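Local coordinates for uncharacterized protein (PDB 4MXN) that is uncharacterised but is probably a right-handed beta-helix glycosyl hydrolase of family 28, whose relatives cut pectin-like polysaccharides, at residues 62-67 against 85-90; 101-106 against 117-122. All blocks are in the same frame, centred on the assembly; numbering follows the deposited sequence.

Contact 1 (62-67 against 85-90)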
ATOM      1  N   ARG A  62     -13.541   5.610   8.915  1.00 25.21           N
ATOM      2  CA  ARG A  62     -12.089   5.536   9.104  1.00 24.32           C
ATOM      3  C   ARG A  62     -11.700   4.216   9.749  1.00 27.48           C
ATOM      4  O   ARG A  62     -12.237   3.880  10.796  1.00 28.42           O
ATOM      5  CB  ARG A  62     -11.589   6.710   9.975  1.00 27.40           C
ATOM      6  CG  ARG A  62     -11.811   8.097   9.362  1.00 40.19           C
ATOM      7  CD  ARG A  62     -11.270   9.233  10.238  1.00 42.32           C
ATOM      8  NE  ARG A  62      -9.820   9.159  10.473  1.00 39.76           N
ATOM      9  CZ  ARG A  62      -8.892   9.575   9.613  1.00 52.73           C
ATOM     10  NH1 ARG A  62      -9.244  10.087   8.436  1.00 30.86           N
ATOM     11  NH2 ARG A  62      -7.603   9.470   9.915  1.00 45.94           N
ATOM     12  N   TYR A  63     -10.775   3.473   9.141  1.00 22.47           N
ATOM     13  CA  TYR A  63     -10.384   2.169   9.653  1.00 21.33           C
ATOM     14  C   TYR A  63      -8.918   2.186  10.047  1.00 24.15           C
ATOM     15  O   TYR A  63      -8.035   2.206   9.186  1.00 23.86           O
ATOM     16  CB  TYR A  63     -10.657   1.071   8.615  1.00 22.12           C
ATOM     17  CG  TYR A  63     -12.113   0.963   8.195  1.00 23.98           C
ATOM     18  CD1 TYR A  63     -12.607   1.701   7.118  1.00 26.57           C
ATOM     19  CD2 TYR A  63     -12.973   0.060   8.816  1.00 23.48           C
ATOM     20  CE1 TYR A  63     -13.933   1.578   6.703  1.00 28.07           C
ATOM     21  CE2 TYR A  63     -14.290  -0.099   8.383  1.00 24.45           C
ATOM     22  CZ  TYR A  63     -14.768   0.671   7.334  1.00 32.65           C
ATOM     23  OH  TYR A  63     -16.065   0.537   6.910  1.00 37.78           O
ATOM     24  N   LEU A  64      -8.656   2.199  11.352  1.00 20.10           N
ATOM     25  CA  LEU A  64      -7.302   2.201  11.885  1.00 18.84           C
ATOM     26  C   LEU A  64      -6.692   0.821  11.698  1.00 21.19           C
ATOM     27  O   LEU A  64      -7.363  -0.173  11.960  1.00 19.79           O
ATOM     28  CB  LEU A  64      -7.322   2.581  13.375  1.00 18.36           C
ATOM     29  CG  LEU A  64      -5.975   2.922  14.027  1.00 22.45           C
ATOM     30  CD1 LEU A  64      -5.414   4.257  13.523  1.00 21.26           C
ATOM     31  CD2 LEU A  64      -6.137   2.997  15.560  1.00 25.09           C
ATOM     32  N   THR A  65      -5.426   0.762  11.249  1.00 16.78           N
ATOM     33  CA  THR A  65      -4.786  -0.541  11.029  1.00 15.14           C
ATOM     34  C   THR A  65      -3.265  -0.463  11.062  1.00 18.25           C
ATOM     35  O   THR A  65      -2.664   0.582  10.786  1.00 16.81           O
ATOM     36  CB  THR A  65      -5.235  -1.156   9.656  1.00 18.31           C
ATOM     37  OG1 THR A  65      -4.785  -2.511   9.578  1.00 23.33           O
ATOM     38  CG2 THR A  65      -4.699  -0.385   8.448  1.00 18.50           C
ATOM     39  N   GLY A  66      -2.676  -1.625  11.325  1.00 15.75           N
ATOM     40  CA  GLY A  66      -1.261  -1.889  11.157  1.00 15.09           C
ATOM     41  C   GLY A  66      -1.106  -2.605   9.822  1.00 19.08           C
ATOM     42  O   GLY A  66      -2.011  -2.557   8.974  1.00 18.56           O
ATOM     43  N   SER A  67       0.013  -3.323   9.636  1.00 16.16           N
ATOM     44  CA  SER A  67       0.296  -4.045   8.387  1.00 15.64           C
ATOM     45  C   SER A  67      -0.647  -5.210   8.143  1.00 20.61           C
ATOM     46  O   SER A  67      -0.859  -6.067   9.004  1.00 18.46           O
ATOM     47  CB  SER A  67       1.739  -4.532   8.365  1.00 20.22           C
ATOM     48  OG  SER A  67       2.581  -3.398   8.249  1.00 25.54           O
ATOM     49  N   VAL A  85      -6.414   3.965   7.672  1.00 19.97           N
ATOM     50  CA  VAL A  85      -5.430   4.861   8.288  1.00 20.59           C
ATOM     51  C   VAL A  85      -4.376   4.094   9.113  1.00 21.04           C
ATOM     52  O   VAL A  85      -4.687   3.209   9.891  1.00 20.19           O
ATOM     53  CB  VAL A  85      -6.110   6.013   9.106  1.00 27.08           C
ATOM     54  CG1 VAL A  85      -7.159   5.509  10.095  1.00 27.17           C
ATOM     55  CG2 VAL A  85      -5.090   6.901   9.811  1.00 27.41           C
ATOM     56  N   ALA A  86      -3.123   4.444   8.912  1.00 17.31           N
ATOM     57  CA  ALA A  86      -2.013   3.865   9.651  1.00 16.04           C
ATOM     58  C   ALA A  86      -2.043   4.271  11.126  1.00 18.45           C
ATOM     59  O   ALA A  86      -2.193   5.453  11.453  1.00 14.64           O
ATOM     60  CB  ALA A  86      -0.700   4.328   9.039  1.00 17.27           C
ATOM     61  N   VAL A  87      -1.876   3.284  12.015  1.00 16.98           N
ATOM     62  CA  VAL A  87      -1.718   3.518  13.449  1.00 16.59           C
ATOM     63  C   VAL A  87      -0.289   4.101  13.659  1.00 21.51           C
ATOM     64  O   VAL A  87       0.626   3.617  13.003  1.00 20.03           O
ATOM     65  CB  VAL A  87      -1.967   2.210  14.250  1.00 19.56           C
ATOM     66  CG1 VAL A  87      -0.968   1.106  13.891  1.00 19.27           C
ATOM     67  CG2 VAL A  87      -1.991   2.472  15.754  1.00 18.67           C
ATOM     68  N   PRO A  88      -0.074   5.147  14.499  1.00 19.52           N
ATOM     69  CA  PRO A  88       1.288   5.729  14.619  1.00 19.35           C
ATOM     70  C   PRO A  88       2.143   4.914  15.587  1.00 22.88           C
ATOM     71  O   PRO A  88       2.497   5.394  16.661  1.00 21.17           O
ATOM     72  CB  PRO A  88       1.016   7.143  15.144  1.00 21.52           C
ATOM     73  CG  PRO A  88      -0.257   7.043  15.897  1.00 26.34           C
ATOM     74  CD  PRO A  88      -1.064   5.900  15.297  1.00 21.08           C
ATOM     75  N   SER A  89       2.423   3.649  15.211  1.00 19.53           N
ATOM     76  CA  SER A  89       3.088   2.693  16.071  1.00 19.56           C
ATOM     77  C   SER A  89       4.004   1.791  15.248  1.00 22.23           C
ATOM     78  O   SER A  89       3.517   0.924  14.493  1.00 22.23           O
ATOM     79  CB  SER A  89       2.025   1.885  16.817  1.00 22.00           C
ATOM     80  OG  SER A  89       2.571   0.868  17.643  1.00 28.24           O
ATOM     81  N   VAL A  90       5.334   1.978  15.410  1.00 18.08           N
ATOM     82  CA  VAL A  90       6.363   1.233  14.649  1.00 18.05           C
ATOM     83  C   VAL A  90       6.174  -0.293  14.750  1.00 20.11           C
ATOM     84  O   VAL A  90       6.285  -0.983  13.735  1.00 19.41           O
ATOM     85  CB  VAL A  90       7.828   1.644  15.032  1.00 20.44           C
ATOM     86  CG1 VAL A  90       8.097   1.538  16.547  1.00 20.11           C
ATOM     87  CG2 VAL A  90       8.874   0.856  14.235  1.00 19.99           C
TER
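The carbonyl oxygen of Y63 takes the N-H of V85 at 2.8 Å, O to N. The donor stands above the carbonyl plane, but the N-H points well at the oxygen, with an angle of 163°. V85 then returns a bond with its own carbonyl. The N of T65 lies 2.9 Å from V85 O, nearly along the C=O axis. The third bond runs from V87 N to T65 O at 3.1 Å. V85 thus uses both its N-H and its C=O on the neighbouring strand 61-69, as in a parallel ladder. L64 and V85 pair there with side chains on the same face.

L64 has its CG opposite the backbone N (chi1 -167°), and this carries CD1 to within 3.8 Å of V87 CA. The same methyl lies 4.0 Å from V85 CG1. The side chains of L64 and V87 cross at about a right angle. An alanine in place of L64 would probably open a gap beside V85 and V87 and lose their shared apolar cover. At the other end of the ladder, the guanidinium of R62 reaches obliquely to V85, NH2 to CG2 3.6 Å. T65 OG1 bonds the carbonyl oxygen of the next residue, G66 O. Parallel pairing between strands 61-69 and 82-86 is typical of neighbouring coils in a right-handed beta-helix, the fold of family 28.

Contact 2 (101-106 against 117-122)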
ATOM      1  N   ALA A 101       4.689  -2.684   4.694  1.00 21.04           N
ATOM      2  CA  ALA A 101       3.698  -1.723   4.225  1.00 20.52           C
ATOM      3  C   ALA A 101       2.375  -1.847   4.956  1.00 21.05           C
ATOM      4  O   ALA A 101       2.208  -2.773   5.731  1.00 21.25           O
ATOM      5  CB  ALA A 101       3.472  -1.916   2.728  1.00 21.41           C
ATOM      6  N   ILE A 102       1.424  -0.929   4.689  1.00 17.63           N
ATOM      7  CA  ILE A 102       0.062  -1.011   5.274  1.00 18.11           C
ATOM      8  C   ILE A 102      -0.637  -2.234   4.663  1.00 20.23           C
ATOM      9  O   ILE A 102      -1.316  -2.987   5.365  1.00 17.97           O
ATOM     10  CB  ILE A 102      -0.741   0.296   5.095  1.00 20.99           C
ATOM     11  CG1 ILE A 102       0.015   1.480   5.784  1.00 21.06           C
ATOM     12  CG2 ILE A 102      -2.188   0.137   5.638  1.00 21.52           C
ATOM     13  CD1 ILE A 102      -0.698   2.855   5.675  1.00 27.69           C
ATOM     14  N   ILE A 103      -0.439  -2.431   3.351  1.00 17.77           N
ATOM     15  CA  ILE A 103      -0.903  -3.613   2.623  1.00 16.67           C
ATOM     16  C   ILE A 103       0.299  -4.177   1.897  1.00 21.15           C
ATOM     17  O   ILE A 103       0.878  -3.494   1.041  1.00 19.95           O
ATOM     18  CB  ILE A 103      -2.104  -3.385   1.651  1.00 19.25           C
ATOM     19  CG1 ILE A 103      -3.289  -2.702   2.354  1.00 18.70           C
ATOM     20  CG2 ILE A 103      -2.529  -4.746   1.027  1.00 21.62           C
ATOM     21  CD1 ILE A 103      -4.434  -2.175   1.378  1.00 25.28           C
ATOM     22  N   TYR A 104       0.676  -5.411   2.234  1.00 18.23           N
ATOM     23  CA  TYR A 104       1.781  -6.057   1.553  1.00 18.27           C
ATOM     24  C   TYR A 104       1.376  -7.439   1.103  1.00 20.50           C
ATOM     25  O   TYR A 104       0.413  -8.016   1.611  1.00 18.51           O
ATOM     26  CB  TYR A 104       3.069  -6.108   2.428  1.00 20.41           C
ATOM     27  CG  TYR A 104       3.009  -7.071   3.599  1.00 22.87           C
ATOM     28  CD1 TYR A 104       2.417  -6.703   4.796  1.00 24.32           C
ATOM     29  CD2 TYR A 104       3.559  -8.345   3.510  1.00 25.38           C
ATOM     30  CE1 TYR A 104       2.363  -7.578   5.877  1.00 25.27           C
ATOM     31  CE2 TYR A 104       3.513  -9.230   4.588  1.00 27.31           C
ATOM     32  CZ  TYR A 104       2.912  -8.841   5.769  1.00 30.90           C
ATOM     33  OH  TYR A 104       2.847  -9.698   6.838  1.00 35.41           O
ATOM     34  N   ALA A 105       2.143  -7.997   0.171  1.00 19.46           N
ATOM     35  CA  ALA A 105       1.917  -9.367  -0.273  1.00 20.30           C
ATOM     36  C   ALA A 105       3.243  -9.975  -0.635  1.00 26.95           C
ATOM     37  O   ALA A 105       4.077  -9.319  -1.255  1.00 26.97           O
ATOM     38  CB  ALA A 105       0.944  -9.416  -1.440  1.00 20.72           C
ATOM     39  N   ASP A 106       3.447 -11.213  -0.216  1.00 24.31           N
ATOM     40  CA  ASP A 106       4.667 -11.955  -0.462  1.00 23.40           C
ATOM     41  C   ASP A 106       4.340 -13.275  -1.157  1.00 25.71           C
ATOM     42  O   ASP A 106       3.758 -14.172  -0.544  1.00 25.54           O
ATOM     43  CB  ASP A 106       5.402 -12.193   0.872  1.00 26.00           C
ATOM     44  CG  ASP A 106       6.643 -13.058   0.789  1.00 48.14           C
ATOM     45  OD1 ASP A 106       7.322 -13.027  -0.259  1.00 50.14           O
ATOM     46  OD2 ASP A 106       6.946 -13.755   1.782  1.00 59.24           O
ATOM     47  N   GLY A 117     -11.465   5.151  -2.354  1.00 20.18           N
ATOM     48  CA  GLY A 117     -11.091   5.557  -1.005  1.00 19.87           C
ATOM     49  C   GLY A 117      -9.623   5.924  -0.891  1.00 23.53           C
ATOM     50  O   GLY A 117      -8.910   5.987  -1.896  1.00 21.26           O
ATOM     51  N   ILE A 118      -9.157   6.116   0.355  1.00 18.70           N
ATOM     52  CA  ILE A 118      -7.805   6.582   0.662  1.00 17.71           C
ATOM     53  C   ILE A 118      -7.087   5.602   1.589  1.00 22.03           C
ATOM     54  O   ILE A 118      -7.712   5.003   2.468  1.00 20.99           O
ATOM     55  CB  ILE A 118      -7.896   8.013   1.343  1.00 20.69           C
ATOM     56  CG1 ILE A 118      -8.525   9.070   0.404  1.00 21.20           C
ATOM     57  CG2 ILE A 118      -6.543   8.516   1.930  1.00 20.64           C
ATOM     58  CD1 ILE A 118      -9.088  10.374   1.131  1.00 27.68           C
ATOM     59  N   ILE A 119      -5.777   5.446   1.372  1.00 17.93           N
ATOM     60  CA  ILE A 119      -4.832   4.774   2.272  1.00 17.66           C
ATOM     61  C   ILE A 119      -3.958   5.913   2.802  1.00 20.44           C
ATOM     62  O   ILE A 119      -3.257   6.565   2.014  1.00 18.38           O
ATOM     63  CB  ILE A 119      -4.020   3.611   1.660  1.00 20.46           C
ATOM     64  CG1 ILE A 119      -4.930   2.624   0.909  1.00 20.91           C
ATOM     65  CG2 ILE A 119      -3.219   2.907   2.772  1.00 21.57           C
ATOM     66  CD1 ILE A 119      -4.166   1.417   0.153  1.00 22.92           C
ATOM     67  N   ASP A 120      -4.072   6.212   4.113  1.00 17.69           N
ATOM     68  CA  ASP A 120      -3.406   7.341   4.781  1.00 17.48           C
ATOM     69  C   ASP A 120      -2.256   6.854   5.658  1.00 20.16           C
ATOM     70  O   ASP A 120      -2.483   6.181   6.680  1.00 19.23           O
ATOM     71  CB  ASP A 120      -4.429   8.146   5.617  1.00 19.59           C
ATOM     72  CG  ASP A 120      -3.909   9.431   6.278  1.00 27.32           C
ATOM     73  OD1 ASP A 120      -2.673   9.653   6.284  1.00 27.01           O
ATOM     74  OD2 ASP A 120      -4.731  10.176   6.848  1.00 36.52           O
ATOM     75  N   GLY A 121      -1.043   7.240   5.262  1.00 16.22           N
ATOM     76  CA  GLY A 121       0.187   6.804   5.924  1.00 16.27           C
ATOM     77  C   GLY A 121       0.558   7.471   7.222  1.00 20.50           C
ATOM     78  O   GLY A 121       1.423   6.947   7.941  1.00 22.39           O
ATOM     79  N   ARG A 122      -0.049   8.650   7.533  1.00 17.03           N
ATOM     80  CA  ARG A 122       0.244   9.427   8.755  1.00 15.50           C
ATOM     81  C   ARG A 122       1.755   9.499   9.001  1.00 19.76           C
ATOM     82  O   ARG A 122       2.233   9.226  10.100  1.00 19.45           O
ATOM     83  CB  ARG A 122      -0.486   8.812   9.970  1.00 18.47           C
ATOM     84  CG  ARG A 122      -2.012   8.890   9.833  1.00 28.19           C
ATOM     85  CD  ARG A 122      -2.714   9.130  11.139  1.00 38.28           C
ATOM     86  NE  ARG A 122      -2.318  10.370  11.813  1.00 40.44           N
ATOM     87  CZ  ARG A 122      -1.981  10.440  13.099  1.00 51.40           C
ATOM     88  NH1 ARG A 122      -1.963   9.346  13.848  1.00 24.66           N
ATOM     89  NH2 ARG A 122      -1.652  11.607  13.643  1.00 44.03           N
TER
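I102 and I119 share the same first torsion, with CG1 opposite the carbonyl carbon (chi1 -59° in I102 and -49° in I119). In I102 the chain then runs out extended, so that CD1 reaches across to I119. Its CD1 methyl lies 3.8 Å from I119 CG2. The two side chains lie alongside each other and run antiparallel, and their CG2 methyls also come near, at 4.1 Å. I102 CD1 continues along the backbone of the other segment. I102 CD1 lies 3.9 Å from the carbonyl oxygen D120 O and 4.1 Å from G121 CA. The glycine has no side chain there, and the methyl rests against its backbone.

I103 touches the other branch of I119. The two CD1 methyls meet at 3.8 Å, and the side chains cross at about a right angle. I119 therefore meets one isoleucine with CG2 and the next with CD1. No hydrogen bond joins the two segments. The contact is made by apolar branches that are buried near the centre of the chain.

After D120 the strand ends and the chain turns. D120 OD1 accepts the backbone N of R122 at 3.1 Å, from above the carboxylate plane, which makes an Asx turn. R122 is the N-cap of helix 123-136.

The 101-106 segment turns a corner at I102 and I103, between different faces of the coil. I102, I103 and I119 pack into the interior of the beta-helix. I102 also touches T65 of strand 61-69 and A86 of strand 82-86, while I103 touches L84. On the next coil, I119 rests on L166 of strand 165-167.

In the fold
After strand 21-23, helix 38-50 and strand 54-58 the chain enters strand 61-69. It returns by way of strand 74-78 to strand 82-86, where contact 1 closes a loop of 17 residues. Contact 2 follows after that and closes a shorter loop of 10 residues that holds strand 111-114. The two are in series; neither nests in nor crosses the other. They still touch, with centres about 9 Å apart. S67 OG probably bonds A101 O, and A86 N probably bonds D120 O. Strands 61-69, 82-86 and 118-120 thus stand in succession, while contact 2 joins the last of them to the corner leading to strand 104-106.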